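Local coordinates for protein alkylhalidase CmlS (Streptomyces venezuelae, PDB 3I3L) that is a flavin-dependent halogenase of chloramphenicol biosynthesis that holds its FAD through a covalent bond to the protein, at residues Gln80-Ala85 and Leu135-Ser140; Phe96-Asp101 and Asp233-Met238; Arg204-Trp209 and Ser255-Val260; Phe525-Glu530 and Val539-Ala544; Thr565-Asp568 and Glu572-Phe575. All coordinates share one frame; numbering follows the deposited sequence.

Contact 1: residues Gln80-Ala85 and Leu135-Ser140; sequences QEKIDA and LDEARS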
# COMPACT_ATOMS: atom_id res chain seq x y z
N GLN A 80 -11.66 -9.93 14.82
CA GLN A 80 -11.60 -11.26 14.15
C GLN A 80 -12.92 -12.04 14.10
O GLN A 80 -13.28 -12.60 13.06
CB GLN A 80 -10.54 -12.15 14.76
CG GLN A 80 -10.13 -13.16 13.79
CD GLN A 80 -9.66 -12.53 12.49
OE1 GLN A 80 -8.65 -11.80 12.45
NE2 GLN A 80 -10.37 -12.83 11.40
N GLU A 81 -13.62 -12.08 15.22
CA GLU A 81 -14.86 -12.84 15.29
C GLU A 81 -15.94 -12.18 14.45
O GLU A 81 -16.58 -12.86 13.67
CB GLU A 81 -15.34 -12.92 16.74
CG GLU A 81 -14.49 -13.80 17.62
CD GLU A 81 -15.30 -14.34 18.77
OE1 GLU A 81 -15.60 -13.54 19.71
OE2 GLU A 81 -15.66 -15.55 18.72
N LYS A 82 -16.13 -10.86 14.59
CA LYS A 82 -17.10 -10.15 13.75
C LYS A 82 -16.79 -10.36 12.26
O LYS A 82 -17.70 -10.59 11.45
CB LYS A 82 -17.22 -8.66 14.12
CG LYS A 82 -18.30 -8.38 15.25
CD LYS A 82 -18.56 -6.89 15.50
CE LYS A 82 -19.84 -6.33 14.72
NZ LYS A 82 -19.87 -4.77 14.41
N ILE A 83 -15.51 -10.33 11.91
CA ILE A 83 -15.13 -10.50 10.50
C ILE A 83 -15.39 -11.94 10.00
O ILE A 83 -15.95 -12.13 8.92
CB ILE A 83 -13.68 -10.08 10.25
CG1 ILE A 83 -13.60 -8.55 10.26
CG2 ILE A 83 -13.10 -10.68 8.94
CD1 ILE A 83 -12.27 -8.07 10.75
N ASP A 84 -14.98 -12.93 10.78
CA ASP A 84 -15.25 -14.34 10.43
C ASP A 84 -16.74 -14.55 10.20
O ASP A 84 -17.12 -15.20 9.25
CB ASP A 84 -14.71 -15.29 11.51
CG ASP A 84 -13.22 -15.34 11.49
OD1 ASP A 84 -12.66 -14.74 10.55
OD2 ASP A 84 -12.59 -15.95 12.40
N ALA A 85 -17.55 -13.93 11.06
CA ALA A 85 -19.02 -13.93 10.91
C ALA A 85 -19.51 -13.48 9.55
O ALA A 85 -20.59 -13.94 9.10
CB ALA A 85 -19.68 -13.06 12.01
N LEU A 135 -17.50 0.88 11.64
CA LEU A 135 -18.03 2.04 12.30
C LEU A 135 -18.92 1.66 13.50
O LEU A 135 -18.87 2.29 14.54
CB LEU A 135 -18.78 2.95 11.29
CG LEU A 135 -19.01 4.38 11.81
CD1 LEU A 135 -17.63 5.04 12.26
CD2 LEU A 135 -19.71 5.24 10.76
N ASP A 136 -19.75 0.63 13.33
CA ASP A 136 -20.59 0.08 14.38
C ASP A 136 -19.73 -0.53 15.46
O ASP A 136 -20.03 -0.41 16.63
CB ASP A 136 -21.53 -0.99 13.79
CG ASP A 136 -22.63 -0.39 12.97
OD1 ASP A 136 -22.75 0.85 12.92
OD2 ASP A 136 -23.40 -1.15 12.34
N GLU A 137 -18.65 -1.19 15.09
CA GLU A 137 -17.71 -1.59 16.12
C GLU A 137 -17.24 -0.40 16.96
O GLU A 137 -17.25 -0.47 18.20
CB GLU A 137 -16.55 -2.42 15.55
CG GLU A 137 -15.62 -2.87 16.61
CD GLU A 137 -16.28 -3.81 17.59
OE1 GLU A 137 -17.16 -4.59 17.14
OE2 GLU A 137 -15.89 -3.79 18.79
N ALA A 138 -16.88 0.72 16.30
CA ALA A 138 -16.43 1.93 17.02
C ALA A 138 -17.49 2.40 18.03
O ALA A 138 -17.16 2.66 19.22
CB ALA A 138 -16.07 3.08 16.06
N ARG A 139 -18.75 2.48 17.57
CA ARG A 139 -19.90 2.81 18.43
C ARG A 139 -19.95 1.94 19.69
O ARG A 139 -20.03 2.45 20.78
CB ARG A 139 -21.22 2.65 17.66
CG ARG A 139 -21.66 3.89 16.87
CD ARG A 139 -23.05 3.69 16.29
NE ARG A 139 -23.27 4.49 15.10
CZ ARG A 139 -23.79 5.71 15.12
NH1 ARG A 139 -24.17 6.24 16.28
NH2 ARG A 139 -23.95 6.40 14.00
N SER A 140 -19.90 0.63 19.50
CA SER A 140 -19.97 -0.37 20.57
C SER A 140 -18.88 -0.20 21.58
O SER A 140 -18.98 -0.77 22.66
CB SER A 140 -19.81 -1.77 20.00
OG SER A 140 -21.00 -2.11 19.32
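K82 of helix 80-86 reaches over to E137 of helix 127-140, and these two side chains carry the contact. The closest approach is of the lysine's aliphatic part: K82 CD lies 3.2 Å from E137 OE1. The ammonium sits farther on, with K82 NZ 3.9 Å from the same E137 OE1, so the salt bridge is a long one. No hydrogen bond joins the two segments. K82 starts out extended and bends near its tip (chi3 97°). That bend carries NZ past the carboxylate and leaves it 4.2 Å from D136 CB. The carboxylate of D136 has the opposite charge but stays beyond contact, with D136 OD2 5.5 Å from K82 NZ.

The second shell holds other charges. E137 has its CG anti to the backbone N (chi1 -178°) and then turns at chi2, which presents OE1 to the lysine. Its OE2 makes a salt bridge with R141 further along the chain. E137 thus has a second positive partner, and D136 OD2 pairs with K132 rather than with K82.

The link is small and lies at the surface of the FAD-binding part of the protein. Beneath it, E137 packs on L79 and on L40 of helix 33-44. L135, on the far side of its helix, rests on S36 of that same helix and on V145 of strand 144-146.

Contact 2: residues Phe96-Asp101 and Asp233-Met238; sequences FLWGQD and DGWVWM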
# COMPACT_ATOMS: atom_id res chain seq x y z
N PHE A 96 -2.48 -11.41 -12.77
CA PHE A 96 -2.25 -10.36 -13.76
C PHE A 96 -2.12 -10.93 -15.16
O PHE A 96 -1.33 -11.86 -15.40
CB PHE A 96 -0.99 -9.59 -13.39
CG PHE A 96 -1.13 -8.80 -12.15
CD1 PHE A 96 -1.53 -7.48 -12.20
CD2 PHE A 96 -0.94 -9.38 -10.93
CE1 PHE A 96 -1.71 -6.74 -11.05
CE2 PHE A 96 -1.12 -8.64 -9.75
CZ PHE A 96 -1.50 -7.32 -9.82
N LEU A 97 -2.92 -10.39 -16.10
CA LEU A 97 -2.73 -10.72 -17.53
C LEU A 97 -2.15 -9.49 -18.16
O LEU A 97 -2.89 -8.58 -18.48
CB LEU A 97 -4.03 -11.15 -18.21
CG LEU A 97 -4.83 -12.20 -17.42
CD1 LEU A 97 -6.00 -12.74 -18.25
CD2 LEU A 97 -3.97 -13.34 -16.94
N TRP A 98 -0.82 -9.48 -18.28
CA TRP A 98 -0.07 -8.22 -18.33
C TRP A 98 0.75 -8.05 -19.59
O TRP A 98 1.85 -8.59 -19.72
CB TRP A 98 0.85 -8.09 -17.07
CG TRP A 98 1.13 -6.65 -16.77
CD1 TRP A 98 2.31 -6.00 -16.90
CD2 TRP A 98 0.18 -5.69 -16.31
NE1 TRP A 98 2.16 -4.68 -16.55
CE2 TRP A 98 0.85 -4.46 -16.21
CE3 TRP A 98 -1.18 -5.75 -15.99
CZ2 TRP A 98 0.22 -3.28 -15.80
CZ3 TRP A 98 -1.82 -4.57 -15.60
CH2 TRP A 98 -1.11 -3.36 -15.49
N GLY A 99 0.19 -7.30 -20.54
CA GLY A 99 0.75 -7.24 -21.87
C GLY A 99 0.04 -8.22 -22.76
O GLY A 99 -0.85 -8.97 -22.28
N GLN A 100 0.38 -8.22 -24.06
CA GLN A 100 -0.31 -9.13 -25.00
C GLN A 100 0.54 -10.35 -25.21
O GLN A 100 1.78 -10.26 -25.15
CB GLN A 100 -0.62 -8.42 -26.34
CG GLN A 100 -1.64 -7.25 -26.19
CD GLN A 100 -3.01 -7.72 -25.71
OE1 GLN A 100 -3.56 -8.70 -26.24
NE2 GLN A 100 -3.54 -7.06 -24.68
N ASP A 101 -0.10 -11.51 -25.39
CA ASP A 101 0.63 -12.78 -25.55
C ASP A 101 1.69 -13.02 -24.51
O ASP A 101 2.84 -13.38 -24.82
CB ASP A 101 1.23 -12.84 -26.95
CG ASP A 101 0.17 -12.96 -28.00
OD1 ASP A 101 -0.40 -14.10 -28.09
OD2 ASP A 101 -0.13 -11.93 -28.69
N ASP A 233 -6.35 0.64 -24.20
CA ASP A 233 -6.58 1.93 -23.57
C ASP A 233 -6.42 1.87 -22.04
O ASP A 233 -6.88 2.79 -21.32
CB ASP A 233 -8.00 2.48 -23.89
CG ASP A 233 -8.22 2.78 -25.35
OD1 ASP A 233 -7.34 3.41 -25.99
OD2 ASP A 233 -9.31 2.40 -25.84
N GLY A 234 -5.80 0.82 -21.53
CA GLY A 234 -5.61 0.69 -20.04
C GLY A 234 -5.78 -0.74 -19.50
O GLY A 234 -5.25 -1.67 -20.10
N TRP A 235 -6.43 -0.91 -18.34
CA TRP A 235 -6.57 -2.23 -17.78
C TRP A 235 -7.94 -2.46 -17.21
O TRP A 235 -8.64 -1.48 -16.89
CB TRP A 235 -5.43 -2.63 -16.79
CG TRP A 235 -5.17 -1.66 -15.65
CD1 TRP A 235 -4.34 -0.55 -15.68
CD2 TRP A 235 -5.73 -1.71 -14.32
NE1 TRP A 235 -4.40 0.08 -14.47
CE2 TRP A 235 -5.21 -0.62 -13.61
CE3 TRP A 235 -6.57 -2.62 -13.66
CZ2 TRP A 235 -5.54 -0.37 -12.25
CZ3 TRP A 235 -6.92 -2.37 -12.31
CH2 TRP A 235 -6.40 -1.26 -11.63
N VAL A 236 -8.33 -3.75 -17.10
CA VAL A 236 -9.62 -4.15 -16.55
C VAL A 236 -9.45 -4.90 -15.23
O VAL A 236 -8.59 -5.81 -15.16
CB VAL A 236 -10.33 -5.14 -17.53
CG1 VAL A 236 -11.63 -5.72 -16.94
CG2 VAL A 236 -10.59 -4.45 -18.88
N TRP A 237 -10.23 -4.55 -14.18
CA TRP A 237 -10.30 -5.40 -12.95
C TRP A 237 -11.50 -6.32 -12.88
O TRP A 237 -12.59 -5.96 -13.33
CB TRP A 237 -10.25 -4.58 -11.69
CG TRP A 237 -11.54 -3.97 -11.20
CD1 TRP A 237 -12.56 -4.62 -10.55
CD2 TRP A 237 -11.91 -2.57 -11.22
NE1 TRP A 237 -13.55 -3.75 -10.21
CE2 TRP A 237 -13.19 -2.48 -10.61
CE3 TRP A 237 -11.31 -1.41 -11.72
CZ2 TRP A 237 -13.87 -1.26 -10.46
CZ3 TRP A 237 -11.98 -0.17 -11.55
CH2 TRP A 237 -13.27 -0.12 -10.90
N MET A 238 -11.28 -7.50 -12.32
CA MET A 238 -12.38 -8.44 -12.09
C MET A 238 -12.21 -8.92 -10.64
O MET A 238 -11.27 -9.59 -10.35
CB MET A 238 -12.37 -9.62 -13.10
CG MET A 238 -12.37 -9.21 -14.59
SD MET A 238 -12.66 -10.49 -15.83
CE MET A 238 -11.15 -11.23 -15.83
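W98 and W235 carry almost all of this contact, which is buried and apolar. The closest atoms are W98 CZ3 and W235 CB, 4.3 Å apart, so the six-membered end of one indole meets the root of the other. The two rings meet obliquely. Their planes stand at 54°, and the W98 six-membered ring and W235 five-membered ring have centroids 5.9 Å apart. In W98 a chi1 of -154° swings the indole away from its own amide nitrogen. This sends the ring across from a backbone that itself keeps clear: the nearest CA atoms, of W98 and W235, are 8.9 Å apart. W237, two residues on from W235, touches the FAD.

Outside this pair the segments diverge. No hydrogen bond spans them, and the loop running on through Q100 to D101 leaves the strand behind, reaching the surface at D101. The polar edges of both indoles are satisfied elsewhere. W98 NE1 donates to the carbonyl of F377, and W235 NE1 bonds the hydroxyl of Y378, so each ring is pinned at its nitrogen by helix 352-382.

Strand 226-231 lies between the two segments in the mixed sheet. It pairs in parallel with strand 89-97 and antiparallel with strand 234-240. W98 touches T230 of that strand, and W235 packs on V251 of strand 245-253.

Contact 3: residues Arg204-Trp209 and Ser255-Val260; sequences RNFAVW and SKSAEV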
# COMPACT_ATOMS: atom_id res chain seq x y z
N ARG A 204 -3.14 9.95 -14.32
CA ARG A 204 -4.47 10.55 -14.16
C ARG A 204 -5.47 9.59 -14.70
O ARG A 204 -5.94 9.76 -15.80
CB ARG A 204 -4.58 11.90 -14.84
CG ARG A 204 -3.57 12.92 -14.19
CD ARG A 204 -3.54 14.25 -14.83
NE ARG A 204 -2.56 15.12 -14.15
CZ ARG A 204 -2.41 16.41 -14.42
NH1 ARG A 204 -3.19 16.98 -15.35
NH2 ARG A 204 -1.50 17.12 -13.76
N ASN A 205 -5.78 8.59 -13.88
CA ASN A 205 -6.63 7.49 -14.17
C ASN A 205 -8.07 7.87 -13.95
O ASN A 205 -8.43 8.62 -13.01
CB ASN A 205 -6.25 6.34 -13.23
CG ASN A 205 -4.93 5.74 -13.57
OD1 ASN A 205 -4.54 5.69 -14.72
ND2 ASN A 205 -4.20 5.31 -12.56
N PHE A 206 -8.94 7.26 -14.76
CA PHE A 206 -10.37 7.59 -14.77
C PHE A 206 -11.01 6.20 -14.84
O PHE A 206 -10.60 5.39 -15.65
CB PHE A 206 -10.58 8.48 -16.02
CG PHE A 206 -11.99 8.66 -16.44
CD1 PHE A 206 -12.93 9.07 -15.53
CD2 PHE A 206 -12.37 8.44 -17.77
CE1 PHE A 206 -14.28 9.26 -15.93
CE2 PHE A 206 -13.68 8.56 -18.17
CZ PHE A 206 -14.64 8.99 -17.26
N ALA A 207 -11.97 5.90 -13.96
CA ALA A 207 -12.53 4.56 -13.89
C ALA A 207 -14.03 4.48 -14.18
O ALA A 207 -14.77 5.41 -13.85
CB ALA A 207 -12.27 3.88 -12.49
N VAL A 208 -14.43 3.34 -14.76
CA VAL A 208 -15.78 3.10 -15.23
C VAL A 208 -16.09 1.63 -14.99
O VAL A 208 -15.38 0.75 -15.48
CB VAL A 208 -15.87 3.39 -16.76
CG1 VAL A 208 -17.28 3.20 -17.27
CG2 VAL A 208 -15.38 4.82 -17.06
N TRP A 209 -17.10 1.35 -14.19
CA TRP A 209 -17.28 -0.00 -13.67
C TRP A 209 -18.70 -0.37 -13.42
O TRP A 209 -19.55 0.51 -13.29
CB TRP A 209 -16.49 -0.19 -12.35
CG TRP A 209 -17.02 0.53 -11.14
CD1 TRP A 209 -17.81 0.02 -10.16
CD2 TRP A 209 -16.76 1.89 -10.77
NE1 TRP A 209 -18.07 0.97 -9.20
CE2 TRP A 209 -17.41 2.12 -9.54
CE3 TRP A 209 -16.05 2.94 -11.36
CZ2 TRP A 209 -17.39 3.37 -8.89
CZ3 TRP A 209 -16.01 4.18 -10.72
CH2 TRP A 209 -16.71 4.39 -9.52
N SER A 255 -8.15 11.39 -20.50
CA SER A 255 -8.50 11.87 -21.87
C SER A 255 -9.74 11.22 -22.42
O SER A 255 -10.27 11.69 -23.46
CB SER A 255 -7.35 11.65 -22.88
OG SER A 255 -7.06 10.26 -23.09
N LYS A 256 -10.23 10.16 -21.77
CA LYS A 256 -11.47 9.47 -22.19
C LYS A 256 -12.69 10.13 -21.59
O LYS A 256 -13.85 9.69 -21.87
CB LYS A 256 -11.49 7.97 -21.81
CG LYS A 256 -10.38 7.13 -22.43
CD LYS A 256 -10.58 7.04 -23.99
CE LYS A 256 -9.46 6.20 -24.66
NZ LYS A 256 -9.76 5.94 -26.08
N SER A 257 -12.46 11.16 -20.78
CA SER A 257 -13.59 11.86 -20.08
C SER A 257 -14.57 12.38 -21.09
O SER A 257 -15.79 12.18 -20.93
CB SER A 257 -13.10 13.04 -19.18
OG SER A 257 -12.22 12.52 -18.15
N ALA A 258 -14.03 13.00 -22.13
CA ALA A 258 -14.83 13.63 -23.17
C ALA A 258 -15.76 12.63 -23.84
O ALA A 258 -16.93 12.93 -24.06
CB ALA A 258 -13.93 14.35 -24.20
N GLU A 259 -15.26 11.43 -24.14
CA GLU A 259 -16.06 10.40 -24.80
C GLU A 259 -17.22 9.99 -23.93
O GLU A 259 -18.34 9.97 -24.37
CB GLU A 259 -15.24 9.17 -25.14
CG GLU A 259 -13.84 9.47 -25.59
CD GLU A 259 -13.27 8.39 -26.51
OE1 GLU A 259 -13.83 7.24 -26.52
OE2 GLU A 259 -12.27 8.74 -27.20
N VAL A 260 -16.95 9.66 -22.68
CA VAL A 260 -18.02 9.34 -21.75
C VAL A 260 -19.04 10.47 -21.63
O VAL A 260 -20.23 10.21 -21.55
CB VAL A 260 -17.47 9.01 -20.32
CG1 VAL A 260 -18.62 8.81 -19.31
CG2 VAL A 260 -16.63 7.79 -20.39
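F206 on strand 203-213 and S257 at the start of helix 257-263 bring their CA atoms to 7.5 Å, the nearest backbone approach of strand to helix here. The phenyl ring of F206 fills the gap. With chi1 at 166° the ring stretches out from the strand against the first turn of the helix. S257 OG lies over the centre of one ring face, 4.0 Å above the plane. V208 CG2 covers the opposite face nearer the rim. V260 meets the ring at its edge instead, with V260 CG2 3.8 Å from F206 CE2. The same F206 CE2 is 3.8 Å from S257 CA, so the ring also leans on the helix backbone. K256 adds its carbonyl O, 3.9 Å from F206 CE2, and its CB; the rest of its side chain leads away. The next residue on the strand, A207, touches the FAD.

The serine hydroxyl has its hydrogen-bond partners elsewhere, in the carbonyl of R254 and the side-chain amide of Q296. Those bonds are consistent with a hydroxyl held in place over the ring. No hydrogen bond or salt bridge crosses between the segments. Strand and helix are therefore held here by van der Waals contact around a single aromatic ring.

Contact 4: residues Phe525-Glu530 and Val539-Ala544; sequences FQDLAE and VKRLGA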
# COMPACT_ATOMS: atom_id res chain seq x y z
N PHE A 525 29.75 -2.58 12.42
CA PHE A 525 29.74 -1.87 11.14
C PHE A 525 30.82 -0.82 11.02
O PHE A 525 31.25 -0.50 9.91
CB PHE A 525 28.33 -1.36 10.80
CG PHE A 525 27.36 -2.48 10.55
CD1 PHE A 525 27.30 -3.11 9.31
CD2 PHE A 525 26.56 -2.97 11.58
CE1 PHE A 525 26.44 -4.21 9.07
CE2 PHE A 525 25.70 -4.04 11.36
CZ PHE A 525 25.65 -4.67 10.10
N GLN A 526 31.26 -0.30 12.16
CA GLN A 526 32.44 0.55 12.24
C GLN A 526 33.71 -0.24 11.84
O GLN A 526 34.54 0.23 11.08
CB GLN A 526 32.59 1.04 13.69
CG GLN A 526 33.70 2.09 13.82
CD GLN A 526 33.40 3.25 12.93
OE1 GLN A 526 32.31 3.84 12.99
NE2 GLN A 526 34.35 3.59 12.07
N ASP A 527 33.82 -1.46 12.35
CA ASP A 527 34.91 -2.37 11.99
C ASP A 527 34.85 -2.66 10.51
O ASP A 527 35.87 -2.60 9.81
CB ASP A 527 34.82 -3.68 12.79
CG ASP A 527 35.09 -3.50 14.29
OD1 ASP A 527 35.71 -2.49 14.69
OD2 ASP A 527 34.70 -4.38 15.08
N LEU A 528 33.64 -2.91 10.02
CA LEU A 528 33.46 -3.11 8.58
C LEU A 528 33.95 -1.88 7.78
O LEU A 528 34.63 -2.03 6.76
CB LEU A 528 32.00 -3.45 8.24
CG LEU A 528 31.71 -3.86 6.81
CD1 LEU A 528 30.47 -4.81 6.77
CD2 LEU A 528 31.51 -2.66 5.84
N ALA A 529 33.57 -0.69 8.21
CA ALA A 529 33.89 0.51 7.42
C ALA A 529 35.40 0.64 7.30
O ALA A 529 35.89 1.03 6.29
CB ALA A 529 33.31 1.76 8.05
N GLU A 530 36.09 0.24 8.36
CA GLU A 530 37.54 0.33 8.41
C GLU A 530 38.29 -0.81 7.72
O GLU A 530 39.25 -0.56 7.05
CB GLU A 530 37.98 0.49 9.87
CG GLU A 530 37.27 1.70 10.54
CD GLU A 530 37.57 1.82 12.03
OE1 GLU A 530 38.03 0.84 12.65
OE2 GLU A 530 37.31 2.91 12.58
N VAL A 539 28.27 -12.12 8.58
CA VAL A 539 27.30 -13.10 9.12
C VAL A 539 27.73 -13.61 10.48
O VAL A 539 26.93 -13.65 11.43
CB VAL A 539 27.09 -14.27 8.14
CG1 VAL A 539 26.26 -15.44 8.79
CG2 VAL A 539 26.46 -13.74 6.91
N LYS A 540 29.01 -13.94 10.60
CA LYS A 540 29.52 -14.46 11.86
C LYS A 540 29.43 -13.46 13.00
O LYS A 540 29.02 -13.80 14.10
CB LYS A 540 30.95 -15.01 11.68
CG LYS A 540 31.82 -14.95 12.97
CD LYS A 540 32.76 -16.17 13.14
CE LYS A 540 33.92 -15.85 14.16
NZ LYS A 540 34.73 -14.59 13.82
N ARG A 541 29.84 -12.23 12.74
CA ARG A 541 29.79 -11.19 13.73
C ARG A 541 28.34 -10.91 14.16
O ARG A 541 28.08 -10.63 15.33
CB ARG A 541 30.38 -9.91 13.14
CG ARG A 541 31.87 -9.94 12.94
CD ARG A 541 32.62 -9.82 14.26
NE ARG A 541 32.35 -8.59 15.02
CZ ARG A 541 33.06 -7.45 14.92
NH1 ARG A 541 34.05 -7.31 14.06
NH2 ARG A 541 32.76 -6.42 15.66
N LEU A 542 27.41 -10.95 13.21
CA LEU A 542 26.01 -10.76 13.55
C LEU A 542 25.52 -11.90 14.45
O LEU A 542 24.95 -11.67 15.51
CB LEU A 542 25.13 -10.62 12.30
CG LEU A 542 25.26 -9.29 11.51
CD1 LEU A 542 24.68 -9.37 10.11
CD2 LEU A 542 24.61 -8.19 12.28
N GLY A 543 25.76 -13.14 14.02
CA GLY A 543 25.38 -14.32 14.80
C GLY A 543 25.91 -14.21 16.22
O GLY A 543 25.22 -14.49 17.19
N ALA A 544 27.14 -13.74 16.33
CA ALA A 544 27.80 -13.61 17.62
C ALA A 544 27.09 -12.66 18.57
O ALA A 544 27.35 -12.64 19.79
CB ALA A 544 29.27 -13.16 17.41
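F525 on helix 519-531 and R541 on helix 535-543 mark the nearest backbone approach, with CA atoms 9.7 Å apart. Side chains bridge this wide spacing at two points. The polar one joins D527 and R541. Both terminal nitrogens of the guanidinium bind one oxygen: R541 NH2 is 2.9 Å and R541 NH1 3.2 Å from D527 OD2. The NH2 bond is the straighter, at 160° against 141°. The acid oxygen lies in the guanidinium plane and is approached on its anti side, while the carboxylate and guanidinium planes stand 50° apart. R541 curls to make this grip, bent at chi2 and again at chi3. With a leucine in place of R541, D527 OD2 is likely to lose both donors, weakening the tie between the two helices. The apolar point is deeper, where L542 CD2 lies 4.3 Å from F525 CZ. F525 also packs on L538 and on L558 of helix 551-560.

The two helices follow each other through a short loop and form a helical hairpin, with helix 551-560 against its buried side. This is in the C-terminal domain, away from the FAD. Its three helices and small three-stranded sheet ending in a hairpin are consistent with a winged-helix-like fold.

Contact 5: residues Thr565-Asp568 and Glu572-Phe575; sequences TGYD and EKVF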
# COMPACT_ATOMS: atom_id res chain seq x y z
N THR A 565 28.08 -1.67 0.10
CA THR A 565 28.35 -2.05 -1.27
C THR A 565 29.23 -3.31 -1.28
O THR A 565 30.23 -3.37 -0.59
CB THR A 565 29.14 -0.97 -1.96
OG1 THR A 565 28.61 0.30 -1.58
CG2 THR A 565 29.08 -1.16 -3.48
N GLY A 566 28.88 -4.27 -2.10
CA GLY A 566 29.56 -5.53 -2.13
C GLY A 566 30.40 -5.74 -3.35
O GLY A 566 30.04 -5.32 -4.44
N TYR A 567 31.54 -6.40 -3.16
CA TYR A 567 32.43 -6.64 -4.26
C TYR A 567 32.82 -8.11 -4.33
O TYR A 567 33.02 -8.75 -3.29
CB TYR A 567 33.66 -5.73 -4.12
CG TYR A 567 33.34 -4.28 -4.28
CD1 TYR A 567 33.30 -3.69 -5.55
CD2 TYR A 567 33.02 -3.49 -3.17
CE1 TYR A 567 33.00 -2.32 -5.70
CE2 TYR A 567 32.71 -2.12 -3.31
CZ TYR A 567 32.72 -1.55 -4.57
OH TYR A 567 32.42 -0.22 -4.69
N ASP A 568 32.91 -8.66 -5.53
CA ASP A 568 33.25 -10.07 -5.63
C ASP A 568 34.78 -10.32 -5.68
O ASP A 568 35.57 -9.39 -5.63
CB ASP A 568 32.53 -10.71 -6.82
CG ASP A 568 33.01 -10.16 -8.17
OD1 ASP A 568 34.14 -9.59 -8.27
OD2 ASP A 568 32.22 -10.31 -9.16
N GLU A 572 34.44 -6.85 -8.98
CA GLU A 572 33.23 -6.28 -9.56
C GLU A 572 32.16 -6.14 -8.48
O GLU A 572 32.03 -6.97 -7.58
CB GLU A 572 32.72 -7.11 -10.74
CG GLU A 572 33.65 -7.13 -11.94
CD GLU A 572 33.69 -5.80 -12.69
OE1 GLU A 572 32.61 -5.30 -13.07
OE2 GLU A 572 34.79 -5.24 -12.90
N LYS A 573 31.38 -5.07 -8.59
CA LYS A 573 30.29 -4.81 -7.66
C LYS A 573 29.27 -5.94 -7.71
O LYS A 573 29.07 -6.54 -8.77
CB LYS A 573 29.63 -3.49 -8.03
CG LYS A 573 28.83 -2.86 -6.90
CD LYS A 573 28.40 -1.43 -7.28
CE LYS A 573 29.60 -0.54 -7.72
NZ LYS A 573 29.10 0.81 -8.22
N VAL A 574 28.67 -6.27 -6.57
CA VAL A 574 27.65 -7.32 -6.54
C VAL A 574 26.29 -6.72 -6.14
O VAL A 574 26.12 -6.21 -5.03
CB VAL A 574 28.05 -8.52 -5.64
CG1 VAL A 574 26.87 -9.50 -5.45
CG2 VAL A 574 29.29 -9.30 -6.22
N PHE A 575 25.33 -6.75 -7.08
CA PHE A 575 24.01 -6.13 -6.82
C PHE A 575 23.00 -7.08 -6.20
O PHE A 575 22.71 -8.14 -6.75
CB PHE A 575 23.44 -5.47 -8.08
CG PHE A 575 24.39 -4.48 -8.72
CD1 PHE A 575 24.64 -3.23 -8.11
CD2 PHE A 575 25.06 -4.80 -9.91
CE1 PHE A 575 25.54 -2.32 -8.70
CE2 PHE A 575 25.98 -3.89 -10.50
CZ PHE A 575 26.21 -2.66 -9.90
O HOH W 1 26.93 -3.60 -3.90
O HOH W 2 29.88 -8.94 -9.83
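The Y567 ring meets the backbone of K573 obliquely, with Y567 CD1 3.8 Å from K573 CA. Y567 and K573 run side by side on one face of the hairpin, and the lysine's methylene chain also crosses T565, whose CG2 is 3.8 Å from K573 CG. A second flat group is the carboxylate of D568. E572 N donates to D568 OD1 at 2.8 Å and comes from above the carboxylate plane, 49° out of it. D568 has its CG between the backbone N and the carbonyl carbon (chi1 66°), a crowded position that turns the acid back toward E572. The main chain reinforces it, since D568 N donates to E572 O at 2.8 Å. A water bridges D568 OD2 to the carbonyl of K573. Without the carboxylate, as with an alanine here, E572 N would probably lose its acceptor and that water its second anchor, freeing the turn to move. V574 packs its CG2 3.6 Å from D568 CB. Farther along, V574 N donates to G566 O at 2.7 Å, but the return link from G566 N to V574 O runs through a water.

The arrangement is a short antiparallel beta hairpin at the surface. Strand 564-568 is the middle one of three. Its outer neighbours are strand 573-574 and strand 473-478, whose K477, T474 and R475 bond the backbones of T565 and Y567.

Contacts 1, 2 and 3 lie in the FAD-binding part of the chain, contacts 4 and 5 in the C-terminal domain. Contact 2 is buried, apolar and made by two tryptophans. Contact 3, also apolar, is partly buried. The two share one mixed sheet and touch: W237 packs on W209 and A207, and D233 forms a long, weak ion pair with K256. Contact 1 is a surface contact about 36 Å from either, between centres, and relies on a long salt bridge. Contact 4 pairs a close salt bridge with an apolar point beneath it. Contact 5, about 17 Å from it between centres, lies at the surface and is held by backbone bonds, an aspartate side chain and waters.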